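PDB 1YB4: tartronic semialdehyde reductase from Salmonella typhimurium, which catalyses the NAD(P)H-dependent reduction of tartronate semialdehyde (2-hydroxy-3-oxopropanoate) to (R)-glycerate, and the reverse oxidation. Local coordinates for residues R223-A236 with G274-E287. Sequence-based numbering, arbitrary orientation.
Sequences RMINRTFEPGFKIA and GSQLDHSAMVQALE
Arg-227 and Glu-287 form a two-pronged salt bridge, NH1 and NH2 each taking one carboxylate oxygen: NH2 donates almost straight (171°) to the syn lone pair of OE1, which lies in the guanidinium plane, while NH1 reaches OE2 at 2.8 Å from a tilted position. Bends at chi2 and chi3 fold the arginine back, letting NH1 also bond Met-224 O near the end of helix 215-225; Lys-293 and the backbone of Leu-294 share the carboxylate. In a second salt bridge Arg-223 NH1 meets Asp-278 OD2 (3.0 Å); the two side chains meet nearly perpendicularly, their flat groups turned 74° apart. Asp-278 OD1 takes a weak bond from Phe-233 N, while Asp-278 N donates to Phe-229 O (2.9 Å). Further along, His-279 N bonds Phe-233 O, and Ile-235 N and Ala-236 N bond Leu-277 O and Ser-275 O, tying the start of helix 235-251 to the turn 274-277.

Between the two salt bridges, Phe-229 sets CZ against Val-283 CG1 (3.9 Å) and over the Arg-227 guanidinium, with Ser-280 OG at its ring edge. Near the start of helix 235-251, Phe-233, close to the predicted active-site Lys-172, places CB over the His-279 ring face; His-279 ND1 is hydrogen-bonded to His-238. Ile-235 CD1 packs on Ala-281 CB (3.7 Å).

Paired charges and backbone bonds thus fix the loop between helices 215-225 and 235-251 against residues 274-287.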
# COMPACT_ATOMS: atom_id res chain seq x y z
N ARG A 223 15.94 -6.62 19.13
CA ARG A 223 16.94 -6.68 18.08
C ARG A 223 17.10 -5.37 17.32
O ARG A 223 18.19 -5.04 16.85
CB ARG A 223 16.60 -7.81 17.10
CG ARG A 223 16.81 -9.21 17.64
CD ARG A 223 16.32 -10.28 16.65
NE ARG A 223 16.36 -11.62 17.22
CZ ARG A 223 15.96 -12.73 16.60
NH1 ARG A 223 15.49 -12.67 15.36
NH2 ARG A 223 16.02 -13.90 17.22
N MSE A 224 16.01 -4.60 17.21
CA MSE A 224 16.03 -3.33 16.50
C MSE A 224 16.68 -2.22 17.29
O MSE A 224 17.38 -1.36 16.74
CB MSE A 224 14.60 -2.91 16.12
CG MSE A 224 13.90 -3.81 15.09
SE MSE A 224 12.01 -3.34 14.82
CE MSE A 224 11.31 -5.13 14.47
N ILE A 225 16.44 -2.23 18.60
CA ILE A 225 16.99 -1.22 19.49
C ILE A 225 18.50 -1.37 19.69
O ILE A 225 19.26 -0.40 19.56
CB ILE A 225 16.31 -1.27 20.87
CG1 ILE A 225 14.79 -1.07 20.71
CG2 ILE A 225 16.90 -0.21 21.78
CD1 ILE A 225 13.99 -1.05 22.03
N ASN A 226 18.94 -2.58 20.00
CA ASN A 226 20.35 -2.80 20.22
C ASN A 226 21.12 -3.00 18.92
O ASN A 226 22.29 -3.35 18.94
CB ASN A 226 20.55 -4.01 21.15
CG ASN A 226 19.74 -3.89 22.43
OD1 ASN A 226 19.59 -2.79 22.98
ND2 ASN A 226 19.22 -5.01 22.91
N ARG A 227 20.45 -2.75 17.80
CA ARG A 227 21.03 -2.90 16.45
C ARG A 227 21.71 -4.26 16.22
O ARG A 227 22.71 -4.35 15.51
CB ARG A 227 22.04 -1.78 16.18
CG ARG A 227 21.57 -0.42 16.68
CD ARG A 227 20.27 -0.02 16.03
NE ARG A 227 20.46 0.35 14.63
CZ ARG A 227 19.45 0.61 13.80
NH1 ARG A 227 18.20 0.54 14.25
NH2 ARG A 227 19.69 0.94 12.54
N THR A 228 21.15 -5.30 16.81
CA THR A 228 21.71 -6.64 16.67
C THR A 228 20.93 -7.41 15.61
O THR A 228 19.88 -8.00 15.89
CB THR A 228 21.69 -7.39 18.04
OG1 THR A 228 20.42 -8.02 18.24
CG2 THR A 228 21.92 -6.39 19.19
N PHE A 229 21.46 -7.40 14.38
CA PHE A 229 20.83 -8.06 13.23
C PHE A 229 21.53 -9.30 12.67
O PHE A 229 21.24 -9.72 11.55
CB PHE A 229 20.69 -7.05 12.09
CG PHE A 229 20.00 -5.78 12.49
CD1 PHE A 229 18.70 -5.81 12.99
CD2 PHE A 229 20.65 -4.56 12.37
CE1 PHE A 229 18.05 -4.64 13.36
CE2 PHE A 229 20.02 -3.39 12.74
CZ PHE A 229 18.71 -3.43 13.24
N GLU A 230 22.45 -9.90 13.42
CA GLU A 230 23.12 -11.09 12.91
C GLU A 230 22.02 -12.09 12.58
O GLU A 230 21.04 -12.21 13.31
CB GLU A 230 24.09 -11.68 13.94
CG GLU A 230 25.40 -10.89 14.11
CD GLU A 230 25.33 -9.85 15.23
OE1 GLU A 230 24.34 -9.09 15.28
OE2 GLU A 230 26.27 -9.80 16.05
N PRO A 231 22.17 -12.80 11.47
CA PRO A 231 21.19 -13.79 11.04
C PRO A 231 20.62 -14.74 12.09
O PRO A 231 21.31 -15.23 12.99
CB PRO A 231 21.92 -14.53 9.92
CG PRO A 231 22.66 -13.41 9.27
CD PRO A 231 23.23 -12.64 10.46
N GLY A 232 19.32 -14.96 11.93
CA GLY A 232 18.56 -15.86 12.77
C GLY A 232 17.62 -16.37 11.70
O GLY A 232 17.25 -17.55 11.67
N PHE A 233 17.26 -15.46 10.81
CA PHE A 233 16.40 -15.72 9.66
C PHE A 233 16.64 -14.60 8.64
O PHE A 233 16.18 -13.46 8.82
CB PHE A 233 14.92 -15.75 10.09
CG PHE A 233 14.02 -16.35 9.05
CD1 PHE A 233 14.04 -17.72 8.81
CD2 PHE A 233 13.21 -15.55 8.26
CE1 PHE A 233 13.29 -18.27 7.80
CE2 PHE A 233 12.45 -16.10 7.24
CZ PHE A 233 12.49 -17.46 7.01
N LYS A 234 17.37 -14.92 7.58
CA LYS A 234 17.71 -13.94 6.54
C LYS A 234 16.51 -13.32 5.83
O LYS A 234 15.50 -13.97 5.59
CB LYS A 234 18.64 -14.56 5.46
CG LYS A 234 19.97 -15.15 5.93
CD LYS A 234 20.76 -15.70 4.73
CE LYS A 234 21.91 -16.64 5.13
NZ LYS A 234 22.86 -16.06 6.11
N ILE A 235 16.65 -12.04 5.49
CA ILE A 235 15.61 -11.33 4.78
C ILE A 235 15.42 -12.03 3.45
O ILE A 235 14.29 -12.24 3.02
CB ILE A 235 16.01 -9.85 4.59
CG1 ILE A 235 15.90 -9.13 5.94
CG2 ILE A 235 15.15 -9.19 3.52
CD1 ILE A 235 16.22 -7.65 5.92
N ALA A 236 16.51 -12.42 2.81
CA ALA A 236 16.40 -13.13 1.53
C ALA A 236 15.48 -14.35 1.66
O ALA A 236 14.76 -14.71 0.73
CB ALA A 236 17.77 -13.57 1.05
N GLY A 274 20.69 -5.54 3.12
CA GLY A 274 20.03 -6.16 4.24
C GLY A 274 19.61 -7.58 3.92
O GLY A 274 19.09 -8.29 4.78
N SER A 275 19.84 -8.02 2.69
CA SER A 275 19.45 -9.36 2.27
C SER A 275 19.95 -10.47 3.19
O SER A 275 19.25 -11.46 3.42
CB SER A 275 19.96 -9.66 0.86
OG SER A 275 19.29 -8.87 -0.09
N GLN A 276 21.16 -10.29 3.71
CA GLN A 276 21.80 -11.28 4.55
C GLN A 276 21.66 -11.07 6.05
O GLN A 276 22.32 -11.76 6.83
CB GLN A 276 23.29 -11.37 4.18
CG GLN A 276 23.54 -12.02 2.83
CD GLN A 276 22.86 -13.37 2.74
OE1 GLN A 276 22.89 -14.16 3.70
NE2 GLN A 276 22.23 -13.65 1.60
N LEU A 277 20.81 -10.14 6.44
CA LEU A 277 20.62 -9.85 7.85
C LEU A 277 19.34 -10.49 8.37
O LEU A 277 18.54 -11.03 7.60
CB LEU A 277 20.58 -8.34 8.06
CG LEU A 277 21.75 -7.61 7.38
CD1 LEU A 277 21.44 -6.13 7.29
CD2 LEU A 277 23.04 -7.86 8.15
N ASP A 278 19.16 -10.43 9.69
CA ASP A 278 17.98 -10.96 10.36
C ASP A 278 16.78 -10.14 9.90
O ASP A 278 16.87 -8.92 9.80
CB ASP A 278 18.15 -10.83 11.87
CG ASP A 278 16.99 -11.42 12.62
OD1 ASP A 278 16.81 -12.65 12.55
OD2 ASP A 278 16.25 -10.65 13.28
N HIS A 279 15.65 -10.79 9.64
CA HIS A 279 14.50 -10.03 9.16
C HIS A 279 14.06 -8.92 10.10
O HIS A 279 13.14 -8.15 9.78
CB HIS A 279 13.32 -10.96 8.82
CG HIS A 279 12.96 -11.93 9.91
ND1 HIS A 279 11.97 -12.87 9.75
CD2 HIS A 279 13.41 -12.06 11.17
CE1 HIS A 279 11.83 -13.55 10.87
NE2 HIS A 279 12.69 -13.08 11.76
N SER A 280 14.71 -8.81 11.26
CA SER A 280 14.40 -7.74 12.19
C SER A 280 15.04 -6.49 11.58
O SER A 280 14.74 -5.36 11.96
CB SER A 280 14.99 -8.03 13.58
OG SER A 280 16.39 -8.22 13.52
N ALA A 281 15.93 -6.72 10.62
CA ALA A 281 16.61 -5.64 9.91
C ALA A 281 15.61 -4.82 9.09
O ALA A 281 15.95 -3.78 8.50
CB ALA A 281 17.67 -6.22 9.02
N MSE A 282 14.38 -5.31 9.04
CA MSE A 282 13.29 -4.65 8.34
C MSE A 282 13.23 -3.18 8.72
O MSE A 282 13.02 -2.33 7.86
CB MSE A 282 11.96 -5.32 8.73
CG MSE A 282 10.70 -4.54 8.42
SE MSE A 282 10.31 -4.46 6.54
CE MSE A 282 10.72 -2.64 6.22
N VAL A 283 13.42 -2.91 10.00
CA VAL A 283 13.35 -1.56 10.54
C VAL A 283 14.17 -0.55 9.77
O VAL A 283 13.82 0.63 9.68
CB VAL A 283 13.76 -1.53 12.04
CG1 VAL A 283 15.19 -1.99 12.19
CG2 VAL A 283 13.55 -0.14 12.63
N GLN A 284 15.27 -1.02 9.19
CA GLN A 284 16.13 -0.12 8.44
C GLN A 284 15.42 0.50 7.24
O GLN A 284 15.72 1.63 6.84
CB GLN A 284 17.39 -0.86 7.97
CG GLN A 284 18.25 -1.36 9.12
CD GLN A 284 19.61 -1.84 8.67
OE1 GLN A 284 19.73 -2.85 7.98
NE2 GLN A 284 20.65 -1.10 9.04
N ALA A 285 14.46 -0.22 6.66
CA ALA A 285 13.74 0.29 5.51
C ALA A 285 12.94 1.51 5.89
O ALA A 285 12.92 2.49 5.16
CB ALA A 285 12.83 -0.77 4.94
N LEU A 286 12.27 1.46 7.04
CA LEU A 286 11.50 2.61 7.46
C LEU A 286 12.40 3.73 7.98
O LEU A 286 12.05 4.91 7.89
CB LEU A 286 10.46 2.20 8.50
CG LEU A 286 9.43 1.33 7.78
CD1 LEU A 286 9.86 -0.10 7.84
CD2 LEU A 286 8.11 1.49 8.42
N GLU A 287 13.56 3.37 8.52
CA GLU A 287 14.48 4.40 9.00
C GLU A 287 14.93 5.18 7.77
O GLU A 287 14.98 6.40 7.80
CB GLU A 287 15.69 3.78 9.71
CG GLU A 287 15.35 3.14 11.05
CD GLU A 287 16.52 2.39 11.66
OE1 GLU A 287 17.24 1.72 10.90
OE2 GLU A 287 16.72 2.46 12.89